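Long-range contacts in extracellular solute-binding protein, family 1 (Trichodesmium erythraeum IMS101, PDB 6G7N), which binds iron(III) and probably serves as the periplasmic solute-binding component of an ABC transporter for iron uptake: residues N195-A200 / E266-Y271; G97-A102 / K262-G267; T229-S234 / F289-T294. All coordinates share one frame; numbering follows the deposited sequence. Where two conformers were deposited one is given.

Contacts 1 and 2 are buried, while contact 3 runs from the interior to the surface. Contacts 1 and 2 share E266 and G267 at the end of helix 258-266, and both adjoin the bound D-alanine. Contact 1 holds two of the iron-binding tyrosines. It is rich in polar groups, but water joins them across the segments, not direct bonds. Contact 2 has no direct hydrogen bond across its segments either and is smaller; F264 rests on a bulge in strand 96-108. Contact 3 lies farther from the ligand and relies on two backbone hydrogen bonds with apolar packing beside them. Strands 96-108 and 231-239 are neighbours in one sheet. E270 ties contact 1 to both others through S99 and S234.

Contact 1 (N195-A200 / E266-Y271); sequences NSYYLA and EGNNEY. With FE (Fe (III) ion), chain E; DAL (D-alanine), chain C.
Y197 and N268 meet beside the iron(III) ion in the cleft of this periplasmic binding protein fold. Helix 196-204 here faces the loop after helix 258-266. A Schellman motif ends helix 258-266, with N269 as its C-prime residue.

The Y197 ring turns one face to the amide of N268. N268 ND2 is 3.5 Å from Y197 CD1 and lies toward the rim. The ring and amide planes are 54° apart. N268 has CG anti to its backbone N (chi1 -167°), which sets the amide carbon beside the Y197 ring. Its ND2 donates to E270 OE2 at 2.8 Å, close to the amide plane, and meets the anti lone pair. E270 lies side by side with Y197 and points the same way. Its carboxylate also pairs with R101 and accepts from S99 and S234. An alanine here removes the amide, and would probably leave E270 OE2 short of one donor and open a gap over the Y197 ring face.

Y197 CB packs against two backbone carbonyls, 3.2 Å from N268 O and 3.3 Å from N269 O. A200 CB packs on N269 CB at 3.7 Å, while the N269 amide reaches on to R204. Water 1 joins S196 OG to N269 O. Water 2 accepts from N269 ND2 and lies 3.0 Å from both Y197 O and N268 OD1.

Y197 OH and Y198 OH each bind the iron at 2.0 Å. Y141 is a further ligand, and the D-alanine adds its N and O. N195 ND2 donates to Y197 OH at 3.0 Å, with that oxygen 4° out of the amide plane.

Contact 2 (G97-A102 / K262-G267); sequences GFSKRA and KIFSEG. With DAL (D-alanine), chain C.
At the edge of the F264 ring, near its plane, lies S99 N. S99 OG approaches the ring obliquely, 3.5 Å from F264 CE2. F98 CB also comes in obliquely and is 3.7 Å from F264 CE2. R9 makes a cation-pi contact with the same ring. The second flat group is the guanidinium of R101. The D-alanine carboxylate meets its edge, and R101 NH1 donates to D-alanine O at 2.9 Å (163°).

F264 CB points toward strand 96-108, and CG is anti to the backbone N (chi1 -176°). Of the F98 side chain it is CB that meets this ring. Its own ring leads away to M56, L252 and L255. The strand is distorted at this point: F98 and S99 both face S234 in a classic beta bulge. The bulge turns the CB of both residues toward the helix. S99 CB also touches S265 OG at 3.6 Å, and that hydroxyl is hydrogen-bonded to Q261 O.

On the outer part of the helix, K262 NZ forms a salt bridge with E266 OE1 at 3.0 Å.

No hydrogen bond crosses between the two segments, and their touch is mainly van der Waals. The polar links run through third parties. S99 OG bonds to R9 as well as to E270, and R9 also binds F264 O. Charged neighbours of the ligand site thus probably help fix how helix and strand meet.

Contact 3 (T229-S234 / F289-T294); sequences THVNIS and FKNDST
F289 CB points toward the other segment, and CG sits between the backbone N and the carbonyl carbon (chi1 59°). With CG there, the CD2-CE2 side of the ring meets T229 and V231. V231 has CG1 anti to its carbonyl carbon (chi1 -64°), which places that methyl at the edge of the F289 ring, in its plane. V231 CG1 is 4.0 Å from F289 CE2. T229 crosses F289 at about a right angle, with T229 CB 3.8 Å from F289 CD2. The same V231 CG1 also touches N291 OD1 at 3.8 Å. That oxygen takes a hydrogen bond from K100. F289 stacks on F221 and meets Y271 edge-to-face, which makes it part of an aromatic cluster.

The backbones join through a single beta bridge between T229 and N291. T229 N donates to K290 O at 2.9 Å, almost straight (178°). D292 N donates to T229 O at 3.0 Å. One residue thus bonds on both sides of its partner. The bridge fastens the loop before helix 297-301 to the chain that leads into strand 231-239. T229 OG1 turns elsewhere and bonds to P222 O. K290 extends outward, and its NZ bonds to G226 O.

D292 CB rests against T229 O at 3.4 Å. Beyond it the chain folds back in an Asx turn. D292 OD1 accepts from T294 N at 2.9 Å and from T294 OG1 at 2.7 Å. Both donors come from above the carboxylate plane and from the same face. This double grip limits how far the D292 carboxylate can rotate. At the other end of the loop segment, N291 ND2 makes a weak bond to F289 O.

Contact 1 (N195-A200 / E266-Y271)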
loop_
_atom_site.group_PDB
_atom_site.type_symbol
_atom_site.label_atom_id
_atom_site.label_comp_id
_atom_site.label_asym_id
_atom_site.label_seq_id
_atom_site.Cartn_x
_atom_site.Cartn_y
_atom_site.Cartn_z
ATOM N N ASN A 195 0.563 -7.154 -3.857
ATOM C CA ASN A 195 0.912 -6.749 -2.499
ATOM C C ASN A 195 0.971 -7.976 -1.579
ATOM O O ASN A 195 0.158 -8.896 -1.691
ATOM C CB ASN A 195 -0.076 -5.712 -1.955
ATOM C CG ASN A 195 0.049 -4.338 -2.590
ATOM O OD1 ASN A 195 1.068 -4.017 -3.222
ATOM N ND2 ASN A 195 -0.981 -3.516 -2.412
ATOM N N SER A 196 1.906 -7.903 -0.638
ATOM C CA SER A 196 2.200 -8.963 0.311
ATOM C C SER A 196 0.960 -9.494 1.040
ATOM O O SER A 196 0.806 -10.716 1.221
ATOM C CB SER A 196 3.227 -8.400 1.325
ATOM O OG SER A 196 2.810 -7.152 1.897
ATOM N N TYR A 197 0.097 -8.581 1.488
ATOM C CA TYR A 197 -1.033 -8.962 2.304
ATOM C C TYR A 197 -2.051 -9.814 1.564
ATOM O O TYR A 197 -2.854 -10.489 2.216
ATOM C CB TYR A 197 -1.688 -7.723 2.961
ATOM C CG TYR A 197 -2.191 -6.699 1.995
ATOM C CD1 TYR A 197 -3.445 -6.778 1.422
ATOM C CD2 TYR A 197 -1.400 -5.614 1.633
ATOM C CE1 TYR A 197 -3.891 -5.809 0.527
ATOM C CE2 TYR A 197 -1.833 -4.649 0.730
ATOM C CZ TYR A 197 -3.066 -4.756 0.130
ATOM O OH TYR A 197 -3.463 -3.848 -0.811
ATOM N N TYR A 198 -2.056 -9.805 0.231
ATOM C CA TYR A 198 -3.010 -10.640 -0.501
ATOM C C TYR A 198 -2.632 -12.120 -0.415
ATOM O O TYR A 198 -3.518 -12.984 -0.415
ATOM C CB TYR A 198 -3.171 -10.195 -1.964
ATOM C CG TYR A 198 -3.855 -8.866 -2.120
ATOM C CD1 TYR A 198 -5.179 -8.683 -1.745
ATOM C CD2 TYR A 198 -3.166 -7.766 -2.613
ATOM C CE1 TYR A 198 -5.790 -7.461 -1.885
ATOM C CE2 TYR A 198 -3.779 -6.534 -2.741
ATOM C CZ TYR A 198 -5.087 -6.377 -2.363
ATOM O OH TYR A 198 -5.693 -5.146 -2.464
ATOM N N LEU A 199 -1.338 -12.437 -0.373
ATOM C CA LEU A 199 -0.953 -13.825 -0.179
ATOM C C LEU A 199 -1.260 -14.263 1.254
ATOM O O LEU A 199 -1.793 -15.364 1.476
ATOM C CB LEU A 199 0.514 -14.053 -0.529
ATOM C CG LEU A 199 0.982 -15.491 -0.440
ATOM C CD1 LEU A 199 0.218 -16.437 -1.379
ATOM C CD2 LEU A 199 2.472 -15.579 -0.729
ATOM N N ALA A 200 -0.934 -13.399 2.218
ATOM C CA ALA A 200 -1.291 -13.664 3.607
ATOM C C ALA A 200 -2.780 -13.917 3.813
ATOM O O ALA A 200 -3.189 -14.785 4.594
ATOM C CB ALA A 200 -0.783 -12.553 4.481
ATOM N N GLU A 266 -2.801 -6.018 11.684
ATOM C CA GLU A 266 -3.257 -7.381 11.543
ATOM C C GLU A 266 -4.619 -7.484 10.901
ATOM O O GLU A 266 -4.897 -8.489 10.233
ATOM C CB GLU A 266 -3.189 -8.122 12.869
ATOM C CG GLU A 266 -1.745 -8.308 13.301
ATOM C CD GLU A 266 -1.570 -9.120 14.555
ATOM O OE1 GLU A 266 -2.573 -9.624 15.135
ATOM O OE2 GLU A 266 -0.397 -9.247 14.988
ATOM N N GLY A 267 -5.428 -6.428 10.990
ATOM C CA GLY A 267 -6.749 -6.414 10.387
ATOM C C GLY A 267 -6.710 -6.614 8.870
ATOM O O GLY A 267 -7.696 -7.062 8.285
ATOM N N ASN A 268 -5.618 -6.225 8.223
ATOM C CA ASN A 268 -5.428 -6.503 6.814
ATOM C C ASN A 268 -4.137 -7.235 6.502
ATOM O O ASN A 268 -3.640 -7.129 5.376
ATOM C CB ASN A 268 -5.537 -5.223 5.969
ATOM C CG ASN A 268 -5.650 -5.510 4.481
ATOM O OD1 ASN A 268 -6.324 -6.485 4.072
ATOM N ND2 ASN A 268 -5.046 -4.650 3.651
ATOM N N ASN A 269 -3.592 -7.967 7.462
ATOM C CA ASN A 269 -2.364 -8.715 7.234
ATOM C C ASN A 269 -1.218 -7.872 6.699
ATOM O O ASN A 269 -0.409 -8.349 5.913
ATOM C CB ASN A 269 -2.612 -9.928 6.329
ATOM C CG ASN A 269 -3.681 -10.825 6.874
ATOM O OD1 ASN A 269 -3.562 -11.339 7.973
ATOM N ND2 ASN A 269 -4.756 -10.995 6.114
ATOM N N GLU A 270 -1.140 -6.629 7.184
ATOM C CA GLU A 270 -0.067 -5.686 6.885
ATOM C C GLU A 270 0.978 -5.709 8.011
ATOM O O GLU A 270 0.754 -6.299 9.082
ATOM C CB GLU A 270 -0.638 -4.279 6.626
ATOM C CG GLU A 270 -1.419 -4.239 5.337
ATOM C CD GLU A 270 -1.975 -2.870 4.983
ATOM O OE1 GLU A 270 -1.210 -1.857 5.027
ATOM O OE2 GLU A 270 -3.172 -2.783 4.611
ATOM N N TYR A 271 2.113 -5.074 7.738
ATOM C CA TYR A 271 3.159 -4.911 8.740
ATOM C C TYR A 271 2.900 -3.646 9.539
ATOM O O TYR A 271 2.428 -2.648 9.005
ATOM C CB TYR A 271 4.524 -4.791 8.051
ATOM C CG TYR A 271 4.944 -5.996 7.237
ATOM C CD1 TYR A 271 5.629 -7.046 7.838
ATOM C CD2 TYR A 271 4.649 -6.117 5.888
ATOM C CE1 TYR A 271 5.993 -8.181 7.117
ATOM C CE2 TYR A 271 5.013 -7.262 5.154
ATOM C CZ TYR A 271 5.678 -8.283 5.779
ATOM O OH TYR A 271 6.013 -9.410 5.024
HETATM FE FE FE E . -5.352 -3.521 -1.366
HETATM N N DAL C . -7.498 -2.939 -1.340
HETATM C CA DAL C . -7.931 -2.861 0.095
HETATM C CB DAL C . -8.996 -1.790 0.272
HETATM C C DAL C . -6.795 -2.666 1.044
HETATM O O DAL C . -5.650 -2.740 0.554
HETATM O OXT DAL C . -7.063 -2.446 2.257
HETATM O O HOH W 1 1.838 -7.596 4.439
HETATM O O HOH W 2 -5.101 -9.210 3.752
#

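Contact 2 (G97-A102 / K262-G267)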
loop_
_atom_site.group_PDB
_atom_site.type_symbol
_atom_site.label_atom_id
_atom_site.label_comp_id
_atom_site.label_asym_id
_atom_site.label_seq_id
_atom_site.Cartn_x
_atom_site.Cartn_y
_atom_site.Cartn_z
ATOM N N GLY A 97 1.892 7.267 7.523
ATOM C CA GLY A 97 1.596 5.847 7.451
ATOM C C GLY A 97 1.384 5.203 8.810
ATOM O O GLY A 97 2.117 5.481 9.734
ATOM N N PHE A 98 0.397 4.298 8.849
ATOM C CA PHE A 98 0.078 3.548 10.059
ATOM C C PHE A 98 0.195 2.040 9.903
ATOM O O PHE A 98 0.361 1.349 10.905
ATOM C CB PHE A 98 -1.286 3.935 10.612
ATOM C CG PHE A 98 -1.339 5.393 11.016
ATOM C CD1 PHE A 98 -0.765 5.826 12.195
ATOM C CD2 PHE A 98 -1.916 6.343 10.202
ATOM C CE1 PHE A 98 -0.764 7.166 12.537
ATOM C CE2 PHE A 98 -1.893 7.692 10.524
ATOM C CZ PHE A 98 -1.331 8.101 11.699
ATOM N N SER A 99 0.150 1.515 8.671
ATOM C CA SER A 99 0.578 0.133 8.395
ATOM C C SER A 99 1.282 0.146 7.044
ATOM O O SER A 99 1.139 1.097 6.274
ATOM C CB SER A 99 -0.544 -0.908 8.494
ATOM O OG SER A 99 -1.500 -0.751 7.485
ATOM N N LYS A 100 2.021 -0.921 6.781
ATOM C CA LYS A 100 2.902 -1.016 5.636
ATOM C C LYS A 100 2.627 -2.289 4.851
ATOM O O LYS A 100 2.410 -3.362 5.416
ATOM C CB LYS A 100 4.386 -1.041 6.168
ATOM C CG LYS A 100 5.516 -1.290 5.235
ATOM C CD LYS A 100 6.786 -1.157 6.062
ATOM C CE LYS A 100 7.123 -2.237 7.089
ATOM N NZ LYS A 100 8.519 -2.073 7.568
ATOM N N ARG A 101 2.694 -2.155 3.526
ATOM C CA ARG A 101 2.584 -3.271 2.583
ATOM C C ARG A 101 3.810 -3.253 1.684
ATOM O O ARG A 101 4.453 -2.246 1.504
ATOM C CB ARG A 101 1.276 -3.215 1.785
ATOM C CG ARG A 101 1.049 -1.933 0.957
ATOM C CD ARG A 101 0.284 -0.823 1.671
ATOM N NE ARG A 101 -1.039 -1.196 2.135
ATOM C CZ ARG A 101 -2.100 -1.419 1.342
ATOM N NH1 ARG A 101 -3.223 -1.846 1.876
ATOM N NH2 ARG A 101 -2.035 -1.250 0.026
ATOM N N ALA A 102 4.119 -4.393 1.084
ATOM C CA ALA A 102 5.227 -4.497 0.109
ATOM C C ALA A 102 4.683 -4.997 -1.212
ATOM O O ALA A 102 3.833 -5.884 -1.242
ATOM C CB ALA A 102 6.300 -5.460 0.610
ATOM N N LYS A 262 -0.808 -3.288 16.436
ATOM C CA LYS A 262 -1.148 -4.702 16.232
ATOM C C LYS A 262 -2.532 -4.842 15.595
ATOM O O LYS A 262 -2.699 -5.547 14.586
ATOM C CB LYS A 262 -1.096 -5.446 17.550
ATOM C CG LYS A 262 -1.540 -6.894 17.460
ATOM C CD LYS A 262 -1.509 -7.605 18.810
ATOM C CE LYS A 262 -2.070 -9.018 18.751
ATOM N NZ LYS A 262 -1.291 -9.886 17.845
ATOM N N ILE A 263 -3.544 -4.226 16.178
ATOM C CA ILE A 263 -4.900 -4.423 15.693
ATOM C C ILE A 263 -5.049 -3.888 14.270
ATOM O O ILE A 263 -5.629 -4.567 13.409
ATOM C CB ILE A 263 -5.907 -3.713 16.609
ATOM C CG1 ILE A 263 -5.960 -4.364 17.997
ATOM C CG2 ILE A 263 -7.295 -3.695 15.976
ATOM C CD1 ILE A 263 -6.609 -3.517 19.069
ATOM N N PHE A 264 -4.523 -2.697 14.019
ATOM C CA PHE A 264 -4.713 -2.066 12.723
ATOM C C PHE A 264 -3.968 -2.828 11.638
ATOM O O PHE A 264 -4.509 -3.048 10.543
ATOM C CB PHE A 264 -4.239 -0.615 12.782
ATOM C CG PHE A 264 -4.472 0.148 11.514
ATOM C CD1 PHE A 264 -5.756 0.443 11.063
ATOM C CD2 PHE A 264 -3.393 0.513 10.712
ATOM C CE1 PHE A 264 -5.942 1.139 9.884
ATOM C CE2 PHE A 264 -3.590 1.184 9.529
ATOM C CZ PHE A 264 -4.865 1.508 9.131
ATOM N N SER A 265 -2.715 -3.200 11.896
ATOM C CA SER A 265 -1.937 -3.892 10.871
ATOM C C SER A 265 -2.506 -5.285 10.617
ATOM O O SER A 265 -2.700 -5.707 9.469
ATOM C CB SER A 265 -0.449 -3.941 11.255
ATOM O OG SER A 265 0.048 -2.644 11.563
ATOM N N GLU A 266 -2.801 -6.018 11.684
ATOM C CA GLU A 266 -3.257 -7.381 11.543
ATOM C C GLU A 266 -4.619 -7.484 10.901
ATOM O O GLU A 266 -4.897 -8.489 10.233
ATOM C CB GLU A 266 -3.189 -8.122 12.869
ATOM C CG GLU A 266 -1.745 -8.308 13.301
ATOM C CD GLU A 266 -1.570 -9.120 14.555
ATOM O OE1 GLU A 266 -2.573 -9.624 15.135
ATOM O OE2 GLU A 266 -0.397 -9.247 14.988
ATOM N N GLY A 267 -5.428 -6.428 10.990
ATOM C CA GLY A 267 -6.749 -6.414 10.387
ATOM C C GLY A 267 -6.710 -6.614 8.870
ATOM O O GLY A 267 -7.696 -7.062 8.285
HETATM N N DAL C . -7.498 -2.939 -1.340
HETATM C CA DAL C . -7.931 -2.861 0.095
HETATM C CB DAL C . -8.996 -1.790 0.272
HETATM C C DAL C . -6.795 -2.666 1.044
HETATM O O DAL C . -5.650 -2.740 0.554
HETATM O OXT DAL C . -7.063 -2.446 2.257
#

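Contact 3 (T229-S234 / F289-T294)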
loop_
_atom_site.group_PDB
_atom_site.type_symbol
_atom_site.label_atom_id
_atom_site.label_comp_id
_atom_site.label_asym_id
_atom_site.label_seq_id
_atom_site.Cartn_x
_atom_site.Cartn_y
_atom_site.Cartn_z
ATOM N N THR A 229 13.258 -3.408 -0.955
ATOM C CA THR A 229 11.956 -3.655 -1.509
ATOM C C THR A 229 11.087 -2.388 -1.474
ATOM O O THR A 229 11.170 -1.592 -0.535
ATOM C CB THR A 229 11.293 -4.808 -0.725
ATOM O OG1 THR A 229 12.084 -5.982 -0.876
ATOM C CG2 THR A 229 9.873 -5.092 -1.119
ATOM N N HIS A 230 10.224 -2.251 -2.487
ATOM C CA HIS A 230 9.222 -1.169 -2.553
ATOM C C HIS A 230 8.128 -1.427 -1.516
ATOM O O HIS A 230 7.411 -2.449 -1.599
ATOM C CB HIS A 230 8.642 -1.136 -3.953
ATOM C CG HIS A 230 7.525 -0.166 -4.139
ATOM N ND1 HIS A 230 7.709 1.139 -4.514
ATOM C CD2 HIS A 230 6.178 -0.331 -4.040
ATOM C CE1 HIS A 230 6.519 1.713 -4.649
ATOM N NE2 HIS A 230 5.566 0.849 -4.377
ATOM N N VAL A 231 8.030 -0.510 -0.557
ATOM C CA VAL A 231 6.996 -0.533 0.449
ATOM C C VAL A 231 6.073 0.650 0.272
ATOM O O VAL A 231 6.444 1.720 -0.221
ATOM C CB VAL A 231 7.566 -0.642 1.882
ATOM C CG1 VAL A 231 8.299 -1.972 2.038
ATOM C CG2 VAL A 231 8.455 0.521 2.264
ATOM N N ASN A 232 4.852 0.466 0.733
ATOM C CA ASN A 232 3.838 1.526 0.646
ATOM C C ASN A 232 2.977 1.434 1.895
ATOM O O ASN A 232 3.225 0.566 2.750
ATOM C CB ASN A 232 3.083 1.383 -0.690
ATOM C CG ASN A 232 2.472 2.672 -1.230
ATOM O OD1 ASN A 232 2.143 3.603 -0.473
ATOM N ND2 ASN A 232 2.277 2.730 -2.558
ATOM N N ILE A 233 1.999 2.342 2.033
ATOM C CA ILE A 233 1.329 2.522 3.320
ATOM C C ILE A 233 -0.183 2.529 3.206
ATOM O O ILE A 233 -0.769 2.924 2.188
ATOM C CB ILE A 233 1.787 3.840 3.996
ATOM C CG1 ILE A 233 1.610 5.061 3.084
ATOM C CG2 ILE A 233 3.219 3.708 4.467
ATOM C CD1 ILE A 233 1.700 6.390 3.815
ATOM N N SER A 234 -0.805 2.136 4.330
ATOM C CA SER A 234 -2.138 2.567 4.720
ATOM C C SER A 234 -1.934 3.757 5.647
ATOM O O SER A 234 -1.108 3.676 6.550
ATOM C CB SER A 234 -2.872 1.463 5.506
ATOM O OG SER A 234 -3.104 0.303 4.748
ATOM N N PHE A 289 12.854 -8.305 5.756
ATOM C CA PHE A 289 13.408 -7.898 4.485
ATOM C C PHE A 289 13.781 -6.426 4.533
ATOM O O PHE A 289 13.164 -5.617 5.246
ATOM C CB PHE A 289 12.434 -8.164 3.308
ATOM C CG PHE A 289 11.114 -7.469 3.417
ATOM C CD1 PHE A 289 10.091 -8.029 4.145
ATOM C CD2 PHE A 289 10.887 -6.246 2.775
ATOM C CE1 PHE A 289 8.879 -7.397 4.254
ATOM C CE2 PHE A 289 9.665 -5.618 2.860
ATOM C CZ PHE A 289 8.649 -6.199 3.600
ATOM N N LYS A 290 14.803 -6.083 3.762
ATOM C CA LYS A 290 15.250 -4.705 3.644
ATOM C C LYS A 290 14.217 -3.871 2.900
ATOM O O LYS A 290 13.789 -4.229 1.810
ATOM C CB LYS A 290 16.558 -4.629 2.868
ATOM C CG LYS A 290 17.131 -3.244 2.794
ATOM C CD LYS A 290 18.420 -3.206 2.005
ATOM C CE LYS A 290 18.949 -1.789 1.941
ATOM N NZ LYS A 290 20.302 -1.759 1.355
ATOM N N ASN A 291 13.818 -2.770 3.532
ATOM C CA ASN A 291 12.896 -1.807 2.952
ATOM C C ASN A 291 13.706 -0.689 2.263
ATOM O O ASN A 291 14.632 -0.149 2.862
ATOM C CB ASN A 291 12.072 -1.082 4.037
ATOM C CG ASN A 291 11.064 -1.939 4.805
ATOM O OD1 ASN A 291 10.085 -1.372 5.304
ATOM N ND2 ASN A 291 11.277 -3.255 4.968
ATOM N N ASP A 292 13.287 -0.285 1.063
ATOM C CA ASP A 292 13.834 0.935 0.462
ATOM C C ASP A 292 13.562 2.135 1.386
ATOM O O ASP A 292 12.493 2.217 1.989
ATOM C CB ASP A 292 13.194 1.060 -0.927
ATOM C CG ASP A 292 13.831 2.089 -1.845
ATOM O OD1 ASP A 292 14.375 3.121 -1.387
ATOM O OD2 ASP A 292 13.758 1.851 -3.070
ATOM N N SER A 293 14.528 3.040 1.537
ATOM C CA SER A 293 14.351 4.254 2.362
ATOM C C SER A 293 13.731 5.424 1.609
ATOM O O SER A 293 13.564 6.475 2.201
ATOM C CB SER A 293 15.651 4.649 3.011
ATOM O OG SER A 293 16.578 4.997 2.016
ATOM N N THR A 294 13.378 5.251 0.343
ATOM C CA THR A 294 12.734 6.328 -0.414
ATOM C C THR A 294 11.483 6.836 0.303
ATOM O O THR A 294 10.676 6.056 0.800
ATOM C CB THR A 294 12.340 5.798 -1.806
ATOM O OG1 THR A 294 13.527 5.434 -2.519
ATOM C CG2 THR A 294 11.576 6.827 -2.654
#